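PDB 1VLU: gamma-glutamyl phosphate reductase from Saccharomyces cerevisiae, which catalyses the NADPH-dependent reduction of L-gamma-glutamyl phosphate to glutamate semialdehyde and phosphate, the second step of proline biosynthesis from glutamate. Local coordinates for residues A142-T145 with A146-K150; F282-W285 with W286-L289; F311-L314 with N315-G318; T354-A357 with I358-N362. One frame throughout, in Å; residues are numbered along the deposited sequence.

Contact 1: A142-T145 with A146-K150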
ATOM      1  N   ALA A 142       7.185 -26.993  -6.158  1.00 58.21           N
ATOM      2  CA  ALA A 142       8.521 -27.366  -5.698  1.00 54.72           C
ATOM      3  C   ALA A 142       9.545 -26.220  -5.774  1.00 53.58           C
ATOM      4  O   ALA A 142      10.309 -26.030  -4.844  1.00 52.00           O
ATOM      5  CB  ALA A 142       9.017 -28.582  -6.445  1.00 50.80           C
ATOM      6  N   ASN A 143       9.565 -25.479  -6.879  1.00 54.45           N
ATOM      7  CA  ASN A 143      10.542 -24.403  -7.093  1.00 57.68           C
ATOM      8  C   ASN A 143      10.386 -23.289  -6.052  1.00 58.07           C
ATOM      9  O   ASN A 143      11.359 -22.836  -5.437  1.00 59.48           O
ATOM     10  CB  ASN A 143      10.409 -23.844  -8.522  1.00 57.59           C
ATOM     11  CG  ASN A 143      11.346 -22.656  -8.791  1.00 67.39           C
ATOM     12  OD1 ASN A 143      10.891 -21.538  -9.096  1.00 70.09           O
ATOM     13  ND2 ASN A 143      12.658 -22.897  -8.686  1.00 61.80           N
ATOM     14  N   ILE A 144       9.142 -22.871  -5.846  1.00 58.57           N
ATOM     15  CA  ILE A 144       8.808 -21.803  -4.925  1.00 57.99           C
ATOM     16  C   ILE A 144       8.945 -22.214  -3.471  1.00 56.63           C
ATOM     17  O   ILE A 144       9.450 -21.454  -2.662  1.00 59.43           O
ATOM     18  CB  ILE A 144       7.409 -21.241  -5.229  1.00 59.43           C
ATOM     19  CG1 ILE A 144       7.483 -20.271  -6.417  1.00 58.27           C
ATOM     20  CG2 ILE A 144       6.793 -20.546  -4.001  1.00 65.51           C
ATOM     21  CD1 ILE A 144       8.365 -19.075  -6.182  1.00 53.38           C
ATOM     22  N   THR A 145       8.494 -23.403  -3.124  1.00 56.20           N
ATOM     23  CA  THR A 145       8.732 -23.918  -1.784  1.00 54.96           C
ATOM     24  C   THR A 145      10.235 -23.885  -1.493  1.00 52.78           C
ATOM     25  O   THR A 145      10.652 -23.404  -0.453  1.00 55.95           O
ATOM     26  CB  THR A 145       8.138 -25.364  -1.618  1.00 56.18           C
ATOM     27  OG1 THR A 145       6.706 -25.294  -1.551  1.00 58.65           O
ATOM     28  CG2 THR A 145       8.661 -26.065  -0.371  1.00 54.45           C
ATOM     29  N   ALA A 146      11.053 -24.392  -2.413  1.00 51.32           N
ATOM     30  CA  ALA A 146      12.505 -24.405  -2.222  1.00 48.58           C
ATOM     31  C   ALA A 146      13.089 -22.986  -2.076  1.00 48.58           C
ATOM     32  O   ALA A 146      13.747 -22.690  -1.084  1.00 50.81           O
ATOM     33  CB  ALA A 146      13.212 -25.220  -3.350  1.00 45.80           C
ATOM     34  N   LEU A 147      12.800 -22.103  -3.030  1.00 48.36           N
ATOM     35  CA  LEU A 147      13.309 -20.733  -3.000  1.00 49.14           C
ATOM     36  C   LEU A 147      12.880 -19.922  -1.801  1.00 50.13           C
ATOM     37  O   LEU A 147      13.653 -19.078  -1.336  1.00 52.14           O
ATOM     38  CB  LEU A 147      12.923 -19.970  -4.268  1.00 50.60           C
ATOM     39  CG  LEU A 147      13.607 -20.380  -5.567  1.00 49.96           C
ATOM     40  CD1 LEU A 147      12.895 -19.718  -6.722  1.00 52.70           C
ATOM     41  CD2 LEU A 147      15.088 -20.033  -5.541  1.00 50.03           C
ATOM     42  N   SER A 148      11.653 -20.151  -1.322  1.00 49.16           N
ATOM     43  CA  SER A 148      11.108 -19.457  -0.156  1.00 47.89           C
ATOM     44  C   SER A 148      11.770 -19.824   1.145  1.00 47.37           C
ATOM     45  O   SER A 148      12.113 -18.960   1.943  1.00 49.36           O
ATOM     46  CB  SER A 148       9.628 -19.785   0.014  1.00 50.75           C
ATOM     47  OG  SER A 148       8.850 -18.987  -0.842  1.00 62.26           O
ATOM     48  N   ILE A 149      11.872 -21.117   1.406  1.00 48.10           N
ATOM     49  CA  ILE A 149      12.454 -21.565   2.650  1.00 47.65           C
ATOM     50  C   ILE A 149      13.930 -21.186   2.660  1.00 48.06           C
ATOM     51  O   ILE A 149      14.410 -20.648   3.636  1.00 49.27           O
ATOM     52  CB  ILE A 149      12.235 -23.075   2.856  1.00 49.13           C
ATOM     53  CG1 ILE A 149      10.768 -23.337   3.211  1.00 46.06           C
ATOM     54  CG2 ILE A 149      13.213 -23.644   3.919  1.00 42.28           C
ATOM     55  CD1 ILE A 149      10.246 -24.667   2.674  1.00 47.09           C
ATOM     56  N   LYS A 150      14.617 -21.419   1.546  1.00 49.01           N
ATOM     57  CA  LYS A 150      16.018 -21.047   1.395  1.00 49.25           C
ATOM     58  C   LYS A 150      16.288 -19.559   1.652  1.00 50.68           C
ATOM     59  O   LYS A 150      17.266 -19.194   2.317  1.00 53.78           O
ATOM     60  CB  LYS A 150      16.506 -21.444  -0.001  1.00 49.99           C
ATOM     61  CG  LYS A 150      18.012 -21.335  -0.231  1.00 50.27           C
ATOM     62  CD  LYS A 150      18.812 -22.124   0.782  1.00 51.82           C
ATOM     63  CE  LYS A 150      20.280 -22.165   0.374  1.00 52.91           C
ATOM     64  NZ  LYS A 150      21.042 -22.859   1.433  1.00 49.92           N
TER
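Ser148 hydrogen-bonds to Ile144 O twice over: its backbone N reaches the carbonyl oxygen at 2.9 Å, and its OG adds a weak bond to the same oxygen. The hydroxyl gets there because chi1 of -81° sets OG beside the backbone N and turns it back along the helix. The other i to i+4 bonds run close to straight, the shortest from Leu147 N to Asn143 O at 2.9 Å, with an N-H...O angle of 170°. Thr145 OG1 turns back in the same manner, to Ile141 O one turn earlier. With OG1 held there, CG2 is the branch that points on toward Ile149, meeting its CD1 at 3.7 Å, the two side chains lying alongside and pointing the same way. Leu147 crosses the Asn143 amide at a slant, its CD1 3.6 Å from Asn143 OD1. Helix 139-151 is the crossover of a beta-alpha-beta unit between strands 118-134 and 154-158. Ile144 and Ser148 face the sheet, on Val132 and Leu130; Ala146 and Ile149 pack against helix 35-51, while Ala142 and Leu147 touch helix 87-100.

Contact 2: F282-W285 with W286-L289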
ATOM      1  N   PHE A 282     -13.936   6.228 -34.974  1.00 44.12           N
ATOM      2  CA  PHE A 282     -12.628   6.644 -35.477  1.00 44.36           C
ATOM      3  C   PHE A 282     -12.411   5.923 -36.815  1.00 46.07           C
ATOM      4  O   PHE A 282     -12.381   4.689 -36.868  1.00 45.84           O
ATOM      5  CB  PHE A 282     -11.535   6.358 -34.423  1.00 42.65           C
ATOM      6  CG  PHE A 282     -10.110   6.409 -34.941  1.00 38.57           C
ATOM      7  CD1 PHE A 282      -9.710   7.331 -35.921  1.00 39.93           C
ATOM      8  CD2 PHE A 282      -9.157   5.546 -34.411  1.00 32.25           C
ATOM      9  CE1 PHE A 282      -8.381   7.355 -36.395  1.00 33.27           C
ATOM     10  CE2 PHE A 282      -7.828   5.558 -34.871  1.00 37.02           C
ATOM     11  CZ  PHE A 282      -7.441   6.471 -35.862  1.00 40.08           C
ATOM     12  N   SER A 283     -12.304   6.696 -37.896  1.00 47.58           N
ATOM     13  CA  SER A 283     -12.216   6.128 -39.248  1.00 49.16           C
ATOM     14  C   SER A 283     -10.884   5.439 -39.473  1.00 47.78           C
ATOM     15  O   SER A 283      -9.833   5.983 -39.134  1.00 46.01           O
ATOM     16  CB  SER A 283     -12.417   7.202 -40.332  1.00 51.24           C
ATOM     17  OG  SER A 283     -13.694   7.819 -40.246  1.00 55.03           O
ATOM     18  N   LYS A 284     -10.950   4.243 -40.057  1.00 48.34           N
ATOM     19  CA  LYS A 284      -9.766   3.447 -40.406  1.00 48.93           C
ATOM     20  C   LYS A 284      -9.016   2.979 -39.158  1.00 47.74           C
ATOM     21  O   LYS A 284      -7.819   2.713 -39.212  1.00 47.34           O
ATOM     22  CB  LYS A 284      -8.828   4.221 -41.350  1.00 50.17           C
ATOM     23  CG  LYS A 284      -9.432   4.634 -42.699  1.00 54.17           C
ATOM     24  CD  LYS A 284      -9.009   6.069 -43.054  1.00 62.27           C
ATOM     25  CE  LYS A 284      -8.809   6.272 -44.557  1.00 66.64           C
ATOM     26  NZ  LYS A 284      -7.528   5.654 -45.020  1.00 68.04           N
ATOM     27  N   TRP A 285      -9.739   2.871 -38.042  1.00 47.98           N
ATOM     28  CA  TRP A 285      -9.164   2.437 -36.770  1.00 47.87           C
ATOM     29  C   TRP A 285      -8.477   1.084 -36.887  1.00 48.90           C
ATOM     30  O   TRP A 285      -7.570   0.786 -36.113  1.00 48.63           O
ATOM     31  CB  TRP A 285     -10.211   2.419 -35.651  1.00 47.97           C
ATOM     32  CG  TRP A 285     -11.395   1.527 -35.874  1.00 47.59           C
ATOM     33  CD1 TRP A 285     -12.625   1.907 -36.312  1.00 49.70           C
ATOM     34  CD2 TRP A 285     -11.475   0.114 -35.635  1.00 48.31           C
ATOM     35  NE1 TRP A 285     -13.464   0.825 -36.378  1.00 53.34           N
ATOM     36  CE2 TRP A 285     -12.786  -0.292 -35.969  1.00 49.46           C
ATOM     37  CE3 TRP A 285     -10.563  -0.852 -35.175  1.00 48.84           C
ATOM     38  CZ2 TRP A 285     -13.214  -1.627 -35.874  1.00 54.70           C
ATOM     39  CZ3 TRP A 285     -10.985  -2.181 -35.069  1.00 50.45           C
ATOM     40  CH2 TRP A 285     -12.303  -2.554 -35.416  1.00 53.87           C
ATOM     41  N   TRP A 286      -8.916   0.281 -37.862  1.00 49.38           N
ATOM     42  CA  TRP A 286      -8.339  -1.044 -38.111  1.00 49.48           C
ATOM     43  C   TRP A 286      -6.946  -0.943 -38.717  1.00 48.95           C
ATOM     44  O   TRP A 286      -6.121  -1.820 -38.487  1.00 49.83           O
ATOM     45  CB  TRP A 286      -9.257  -1.910 -38.991  1.00 49.11           C
ATOM     46  CG  TRP A 286      -9.670  -1.224 -40.236  1.00 50.03           C
ATOM     47  CD1 TRP A 286      -9.001  -1.204 -41.426  1.00 48.89           C
ATOM     48  CD2 TRP A 286     -10.838  -0.418 -40.417  1.00 52.43           C
ATOM     49  NE1 TRP A 286      -9.685  -0.438 -42.342  1.00 53.72           N
ATOM     50  CE2 TRP A 286     -10.816   0.057 -41.748  1.00 53.11           C
ATOM     51  CE3 TRP A 286     -11.904  -0.049 -39.585  1.00 52.22           C
ATOM     52  CZ2 TRP A 286     -11.818   0.880 -42.265  1.00 52.97           C
ATOM     53  CZ3 TRP A 286     -12.904   0.766 -40.105  1.00 50.66           C
ATOM     54  CH2 TRP A 286     -12.850   1.222 -41.427  1.00 49.96           C
ATOM     55  N   GLU A 287      -6.680   0.135 -39.454  1.00 48.01           N
ATOM     56  CA  GLU A 287      -5.367   0.347 -40.063  1.00 49.63           C
ATOM     57  C   GLU A 287      -4.295   0.539 -39.003  1.00 50.87           C
ATOM     58  O   GLU A 287      -3.111   0.314 -39.258  1.00 51.74           O
ATOM     59  CB  GLU A 287      -5.384   1.538 -41.013  1.00 48.47           C
ATOM     60  CG  GLU A 287      -6.065   1.257 -42.350  1.00 51.97           C
ATOM     61  CD  GLU A 287      -5.849   2.373 -43.371  1.00 53.57           C
ATOM     62  OE1 GLU A 287      -4.954   3.226 -43.158  1.00 60.37           O
ATOM     63  OE2 GLU A 287      -6.572   2.398 -44.395  1.00 64.52           O
ATOM     64  N   VAL A 288      -4.735   0.962 -37.821  1.00 50.89           N
ATOM     65  CA  VAL A 288      -3.880   1.153 -36.655  1.00 51.29           C
ATOM     66  C   VAL A 288      -3.459  -0.197 -36.070  1.00 52.75           C
ATOM     67  O   VAL A 288      -2.271  -0.409 -35.807  1.00 53.66           O
ATOM     68  CB  VAL A 288      -4.575   2.062 -35.600  1.00 49.05           C
ATOM     69  CG1 VAL A 288      -3.862   2.017 -34.261  1.00 50.98           C
ATOM     70  CG2 VAL A 288      -4.634   3.492 -36.109  1.00 46.55           C
ATOM     71  N   LEU A 289      -4.424  -1.102 -35.882  1.00 53.32           N
ATOM     72  CA  LEU A 289      -4.139  -2.472 -35.428  1.00 53.51           C
ATOM     73  C   LEU A 289      -3.330  -3.259 -36.462  1.00 55.51           C
ATOM     74  O   LEU A 289      -2.382  -3.960 -36.109  1.00 56.78           O
ATOM     75  CB  LEU A 289      -5.416  -3.240 -35.084  1.00 51.68           C
ATOM     76  CG  LEU A 289      -6.364  -2.734 -34.000  1.00 50.38           C
ATOM     77  CD1 LEU A 289      -7.478  -3.748 -33.759  1.00 46.77           C
ATOM     78  CD2 LEU A 289      -5.613  -2.445 -32.701  1.00 52.28           C
TER
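Phe282 to Trp285 form a type II beta turn that leads into helix 285-296, and Glu287 N bonds to Lys284 O at 2.8 Å, approaching from above the carbonyl plane. The two neighbouring tryptophans meet in a T-shaped (edge-to-face) pair: the six-membered ring of Trp286 directs its edge at the face of the Trp285 pyrrole ring, with centroids 4.9 Å apart and planes at 74°. In both residues CG sits between the backbone N and the carbonyl carbon (chi1 59° and 52°), which folds each indole against the main chain, Trp285 beside Trp286 N and Trp286 back over Lys284. The CA of Lys284 lies 3.7 Å from the centroid of the Trp286 six-membered ring, almost on the ring normal, as a CH-pi contact. At the rim of Trp285, CZ3 meets Leu289 CD1 near the ring plane. Phe282 CE2 touches Val288 CG2 at 4.0 Å on the side toward helix 252-261. Lys284 and Glu287 run alongside each other to a long salt bridge, NZ to OE2 at 3.5 Å, while Glu287 OE1 pairs with Lys256. The carboxylate is thus shared by two lysines, which would probably help keep it ionised, and the start of the helix combines a weak charge pair at its exposed side with an aromatic cluster that Tyr310 and Phe350 extend.

Contact 3: F311-L314 with N315-G318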
ATOM      1  N   PHE A 311     -11.893  -8.149 -38.106  1.00 57.85           N
ATOM      2  CA  PHE A 311     -11.791  -9.172 -39.157  1.00 58.48           C
ATOM      3  C   PHE A 311     -12.759  -8.930 -40.320  1.00 59.11           C
ATOM      4  O   PHE A 311     -12.410  -9.159 -41.479  1.00 58.67           O
ATOM      5  CB  PHE A 311     -12.005 -10.574 -38.559  1.00 59.84           C
ATOM      6  CG  PHE A 311     -10.762 -11.188 -37.940  1.00 61.56           C
ATOM      7  CD1 PHE A 311      -9.674 -10.397 -37.551  1.00 66.68           C
ATOM      8  CD2 PHE A 311     -10.695 -12.566 -37.724  1.00 65.42           C
ATOM      9  CE1 PHE A 311      -8.531 -10.974 -36.977  1.00 67.37           C
ATOM     10  CE2 PHE A 311      -9.560 -13.155 -37.147  1.00 64.72           C
ATOM     11  CZ  PHE A 311      -8.476 -12.358 -36.775  1.00 64.28           C
ATOM     12  N   ASP A 312     -13.962  -8.451 -40.012  1.00 59.86           N
ATOM     13  CA  ASP A 312     -14.961  -8.144 -41.043  1.00 60.07           C
ATOM     14  C   ASP A 312     -14.545  -6.990 -41.942  1.00 59.50           C
ATOM     15  O   ASP A 312     -14.763  -7.043 -43.150  1.00 60.60           O
ATOM     16  CB  ASP A 312     -16.326  -7.847 -40.420  1.00 61.47           C
ATOM     17  CG  ASP A 312     -16.877  -9.019 -39.620  1.00 67.03           C
ATOM     18  OD1 ASP A 312     -16.179 -10.054 -39.487  1.00 70.59           O
ATOM     19  OD2 ASP A 312     -18.012  -8.895 -39.109  1.00 73.24           O
ATOM     20  N   LYS A 313     -13.953  -5.950 -41.357  1.00 59.11           N
ATOM     21  CA  LYS A 313     -13.457  -4.819 -42.149  1.00 58.31           C
ATOM     22  C   LYS A 313     -12.271  -5.218 -43.033  1.00 57.49           C
ATOM     23  O   LYS A 313     -12.066  -4.638 -44.106  1.00 57.64           O
ATOM     24  CB  LYS A 313     -13.095  -3.616 -41.261  1.00 58.29           C
ATOM     25  CG  LYS A 313     -14.268  -2.678 -40.927  1.00 60.39           C
ATOM     26  CD  LYS A 313     -15.121  -2.278 -42.160  1.00 63.34           C
ATOM     27  CE  LYS A 313     -14.327  -1.466 -43.192  1.00 66.00           C
ATOM     28  NZ  LYS A 313     -15.165  -0.807 -44.238  1.00 63.18           N
ATOM     29  N   LEU A 314     -11.506  -6.213 -42.580  1.00 56.96           N
ATOM     30  CA  LEU A 314     -10.330  -6.681 -43.305  1.00 56.76           C
ATOM     31  C   LEU A 314     -10.748  -7.597 -44.451  1.00 58.29           C
ATOM     32  O   LEU A 314     -10.262  -7.462 -45.583  1.00 57.09           O
ATOM     33  CB  LEU A 314      -9.368  -7.413 -42.363  1.00 57.33           C
ATOM     34  CG  LEU A 314      -8.681  -6.638 -41.226  1.00 52.07           C
ATOM     35  CD1 LEU A 314      -7.961  -7.640 -40.357  1.00 54.79           C
ATOM     36  CD2 LEU A 314      -7.709  -5.586 -41.739  1.00 48.27           C
ATOM     37  N   ASN A 315     -11.663  -8.515 -44.141  1.00 59.23           N
ATOM     38  CA  ASN A 315     -12.233  -9.420 -45.121  1.00 60.31           C
ATOM     39  C   ASN A 315     -12.998  -8.682 -46.219  1.00 60.39           C
ATOM     40  O   ASN A 315     -13.008  -9.123 -47.371  1.00 60.52           O
ATOM     41  CB  ASN A 315     -13.140 -10.444 -44.431  1.00 61.20           C
ATOM     42  CG  ASN A 315     -13.023 -11.830 -45.049  1.00 65.43           C
ATOM     43  OD1 ASN A 315     -12.010 -12.517 -44.874  1.00 69.45           O
ATOM     44  ND2 ASN A 315     -14.064 -12.251 -45.771  1.00 61.59           N
ATOM     45  N   GLU A 316     -13.628  -7.561 -45.859  1.00 60.18           N
ATOM     46  CA  GLU A 316     -14.336  -6.697 -46.818  1.00 60.14           C
ATOM     47  C   GLU A 316     -13.358  -5.979 -47.765  1.00 59.41           C
ATOM     48  O   GLU A 316     -13.722  -5.593 -48.881  1.00 58.49           O
ATOM     49  CB  GLU A 316     -15.204  -5.674 -46.072  1.00 59.84           C
ATOM     50  CG  GLU A 316     -16.085  -4.801 -46.968  1.00 63.00           C
ATOM     51  CD  GLU A 316     -16.667  -3.585 -46.256  1.00 62.33           C
ATOM     52  OE1 GLU A 316     -16.216  -3.252 -45.139  1.00 69.92           O
ATOM     53  OE2 GLU A 316     -17.580  -2.951 -46.823  1.00 68.45           O
ATOM     54  N   LEU A 317     -12.123  -5.799 -47.301  1.00 60.04           N
ATOM     55  CA  LEU A 317     -11.071  -5.137 -48.073  1.00 60.11           C
ATOM     56  C   LEU A 317     -10.083  -6.144 -48.667  1.00 59.53           C
ATOM     57  O   LEU A 317      -9.169  -5.768 -49.408  1.00 58.50           O
ATOM     58  CB  LEU A 317     -10.343  -4.109 -47.191  1.00 60.62           C
ATOM     59  CG  LEU A 317     -10.985  -2.717 -47.111  1.00 61.99           C
ATOM     60  CD1 LEU A 317     -10.672  -2.023 -45.790  1.00 59.72           C
ATOM     61  CD2 LEU A 317     -10.575  -1.841 -48.311  1.00 63.21           C
ATOM     62  N   GLY A 318     -10.279  -7.420 -48.326  1.00 60.23           N
ATOM     63  CA  GLY A 318      -9.407  -8.517 -48.763  1.00 61.16           C
ATOM     64  C   GLY A 318      -8.061  -8.554 -48.062  1.00 62.32           C
ATOM     65  O   GLY A 318      -7.196  -9.366 -48.406  1.00 61.56           O
TER
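Lys313 and Glu316 lie side by side on the last turn of helix 304-317, pointing the same way, just before a Schellman motif with Gly318 as its C-prime residue closes the helix. The pair is spaced i to i+3 and joined by a salt bridge. The two chains reach it by different shapes. Glu316 is extended, with CG opposite the backbone N (chi1 -175°), so its carboxylate stands out from the helix; Lys313 is bent at chi2 and chi3, which curls the aliphatic part of the chain round until NZ faces the carboxylate. The ammonium meets OE1 from above the carboxylate plane, 38° out of it, and the lysine methylenes come along with it, CE lying 3.2 Å from the same oxygen. Leu317 occupies the next position round the turn. Its CD1 comes back to within 3.4 Å of Lys313 O, beside the same carbonyl that takes a weak bond from Leu317 N, at 3.4 Å. Such weakening is expected where the helix ends: upstream, Asn315 N still bonds well to Phe311 O at 2.8 Å, whereas Leu317 N is shared weakly between Lys313 O and Leu314 O. In Gly318 phi turns positive (74°), and the Schellman pairing brings Lys319 N to Leu314 O and Gly318 N, weakly, to Asn315 O. Leu314, the buried residue here, turns to Glu290 of helix 285-296 and to Leu320 beyond the turn. The salt bridge itself is short, with Lys313 NZ 2.8 Å from Glu316 OE1.

Contact 4: T354-A357 with I358-N362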
ATOM      1  N   THR A 354     -15.339   9.742 -24.729  1.00 46.77           N
ATOM      2  CA  THR A 354     -14.274  10.145 -23.803  1.00 45.43           C
ATOM      3  C   THR A 354     -14.602   9.677 -22.382  1.00 46.64           C
ATOM      4  O   THR A 354     -13.745   9.088 -21.715  1.00 47.91           O
ATOM      5  CB  THR A 354     -13.986  11.665 -23.880  1.00 43.23           C
ATOM      6  OG1 THR A 354     -13.645  11.995 -25.228  1.00 45.07           O
ATOM      7  CG2 THR A 354     -12.811  12.047 -23.017  1.00 39.37           C
ATOM      8  N   GLU A 355     -15.848   9.901 -21.957  1.00 46.44           N
ATOM      9  CA  GLU A 355     -16.370   9.452 -20.666  1.00 48.36           C
ATOM     10  C   GLU A 355     -16.223   7.957 -20.441  1.00 47.51           C
ATOM     11  O   GLU A 355     -15.892   7.518 -19.335  1.00 50.45           O
ATOM     12  CB  GLU A 355     -17.839   9.851 -20.494  1.00 48.22           C
ATOM     13  CG  GLU A 355     -18.094  11.345 -20.637  1.00 61.16           C
ATOM     14  CD  GLU A 355     -18.307  11.818 -22.094  1.00 73.94           C
ATOM     15  OE1 GLU A 355     -17.536  11.438 -23.011  1.00 69.01           O
ATOM     16  OE2 GLU A 355     -19.258  12.602 -22.315  1.00 82.21           O
ATOM     17  N   SER A 356     -16.469   7.170 -21.477  1.00 46.39           N
ATOM     18  CA  SER A 356     -16.306   5.730 -21.372  1.00 46.21           C
ATOM     19  C   SER A 356     -14.822   5.307 -21.247  1.00 46.59           C
ATOM     20  O   SER A 356     -14.484   4.432 -20.448  1.00 46.45           O
ATOM     21  CB  SER A 356     -16.995   5.035 -22.543  1.00 45.95           C
ATOM     22  OG  SER A 356     -16.648   3.663 -22.563  1.00 50.31           O
ATOM     23  N   ALA A 357     -13.951   5.927 -22.042  1.00 46.39           N
ATOM     24  CA  ALA A 357     -12.499   5.763 -21.902  1.00 44.78           C
ATOM     25  C   ALA A 357     -11.994   6.102 -20.497  1.00 45.61           C
ATOM     26  O   ALA A 357     -11.171   5.374 -19.942  1.00 46.96           O
ATOM     27  CB  ALA A 357     -11.775   6.613 -22.939  1.00 43.64           C
ATOM     28  N   ILE A 358     -12.483   7.206 -19.934  1.00 45.26           N
ATOM     29  CA  ILE A 358     -12.176   7.614 -18.569  1.00 45.92           C
ATOM     30  C   ILE A 358     -12.581   6.533 -17.556  1.00 49.27           C
ATOM     31  O   ILE A 358     -11.748   6.095 -16.731  1.00 48.64           O
ATOM     32  CB  ILE A 358     -12.858   8.964 -18.228  1.00 46.52           C
ATOM     33  CG1 ILE A 358     -12.141  10.121 -18.939  1.00 43.88           C
ATOM     34  CG2 ILE A 358     -12.884   9.203 -16.728  1.00 40.38           C
ATOM     35  CD1 ILE A 358     -12.894  11.432 -18.874  1.00 39.62           C
ATOM     36  N   GLN A 359     -13.839   6.089 -17.639  1.00 50.34           N
ATOM     37  CA  GLN A 359     -14.350   5.026 -16.772  1.00 55.47           C
ATOM     38  C   GLN A 359     -13.476   3.788 -16.821  1.00 52.94           C
ATOM     39  O   GLN A 359     -13.141   3.244 -15.777  1.00 54.83           O
ATOM     40  CB  GLN A 359     -15.815   4.673 -17.097  1.00 55.19           C
ATOM     41  CG  GLN A 359     -16.816   5.687 -16.546  1.00 60.32           C
ATOM     42  CD  GLN A 359     -18.262   5.471 -17.031  1.00 64.21           C
ATOM     43  OE1 GLN A 359     -18.512   4.828 -18.069  1.00 78.23           O
ATOM     44  NE2 GLN A 359     -19.220   6.030 -16.285  1.00 71.48           N
ATOM     45  N   HIS A 360     -13.099   3.357 -18.019  1.00 51.53           N
ATOM     46  CA  HIS A 360     -12.222   2.194 -18.185  1.00 53.32           C
ATOM     47  C   HIS A 360     -10.879   2.390 -17.486  1.00 52.19           C
ATOM     48  O   HIS A 360     -10.398   1.500 -16.808  1.00 52.99           O
ATOM     49  CB  HIS A 360     -11.935   1.929 -19.667  1.00 55.24           C
ATOM     50  CG  HIS A 360     -12.964   1.099 -20.366  1.00 62.72           C
ATOM     51  ND1 HIS A 360     -13.818   1.619 -21.318  1.00 66.81           N
ATOM     52  CD2 HIS A 360     -13.245  -0.223 -20.290  1.00 69.02           C
ATOM     53  CE1 HIS A 360     -14.597   0.658 -21.780  1.00 67.27           C
ATOM     54  NE2 HIS A 360     -14.268  -0.469 -21.176  1.00 69.77           N
ATOM     55  N   ILE A 361     -10.280   3.561 -17.690  1.00 51.97           N
ATOM     56  CA  ILE A 361      -8.962   3.908 -17.150  1.00 50.87           C
ATOM     57  C   ILE A 361      -8.978   3.967 -15.626  1.00 53.20           C
ATOM     58  O   ILE A 361      -8.042   3.515 -14.958  1.00 53.06           O
ATOM     59  CB  ILE A 361      -8.443   5.224 -17.760  1.00 47.00           C
ATOM     60  CG1 ILE A 361      -8.041   4.969 -19.218  1.00 48.62           C
ATOM     61  CG2 ILE A 361      -7.262   5.795 -16.954  1.00 47.13           C
ATOM     62  CD1 ILE A 361      -7.885   6.205 -20.073  1.00 42.67           C
ATOM     63  N   ASN A 362     -10.066   4.506 -15.091  1.00 54.34           N
ATOM     64  CA  ASN A 362     -10.211   4.681 -13.657  1.00 54.38           C
ATOM     65  C   ASN A 362     -10.463   3.394 -12.866  1.00 56.68           C
ATOM     66  O   ASN A 362     -10.575   3.448 -11.650  1.00 58.46           O
ATOM     67  CB  ASN A 362     -11.287   5.732 -13.381  1.00 51.91           C
ATOM     68  CG  ASN A 362     -10.810   7.127 -13.687  1.00 48.92           C
ATOM     69  OD1 ASN A 362      -9.657   7.327 -14.073  1.00 49.46           O
ATOM     70  ND2 ASN A 362     -11.679   8.105 -13.507  1.00 47.50           N
TER
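Residues 354-361 form a short helix whose i to i+4 bonds are regular, Ile358 N to Thr354 O being 2.9 Å and nearly along the C=O axis; Asn362 N closes it on Ile358 O at 2.8 Å. Ser356 O receives a second donor besides the backbone N of His360. With CG beside its own backbone N (chi1 -85°), the imidazole leans back along the helix, and ND1 reaches the carbonyl at 3.0 Å in a weak, bent bond of 129°. The ring edge is turned to the backbone at Ala357 N, and Ser356 OG stands 3.7 Å from ND1. On another side Thr354 and Ile358 slant across each other, CG2 to CD1 at 4.2 Å. Ile361 CG1 lies off the oxygen end of the Ala357 carbonyl, 3.2 Å from Ala357 O, and the side chain extends to Phe383 of helix 377-386 and to Leu277 of strand 274-278. Ala357 itself packs on Tyr245 of strand 242-246, so this helix lies on the parallel sheet. At the exposed start Glu355 pairs with Lys382; at the other end the buried Asn362 side chain bonds to Asp388 N and Gly386 O, and its backbone O accepts a hydrogen bond from Arg24 of the second subunit. The approach of ND1 to Ser356 O is consistent with a hydrogen on ND1, and the weak bond would probably restrain the ring only loosely.

In the fold
Contact 1 is the buried one, a helix between sheet and helices; contact 3 is a surface contact at a helix end, and contacts 2 and 4 are intermediate. Contacts 2, 3 and 4 belong to the part of the fold built on the parallel sheet, while contact 1 stands on the other side of the chain's centre, about 47 Å from contact 2 between centres. Contacts 2 and 3 touch: Trp286 CH2 packs on Lys313 CE at 3.5 Å, joining helices 285-296 and 304-317. Side-chain hydroxyls bond to backbone carbonyls in contact 1, lysine-glutamate pairs mark contacts 2 and 3, and contact 4 adds a weak histidine-to-carbonyl bond to its helix and reaches the second subunit through the backbone of Asn362.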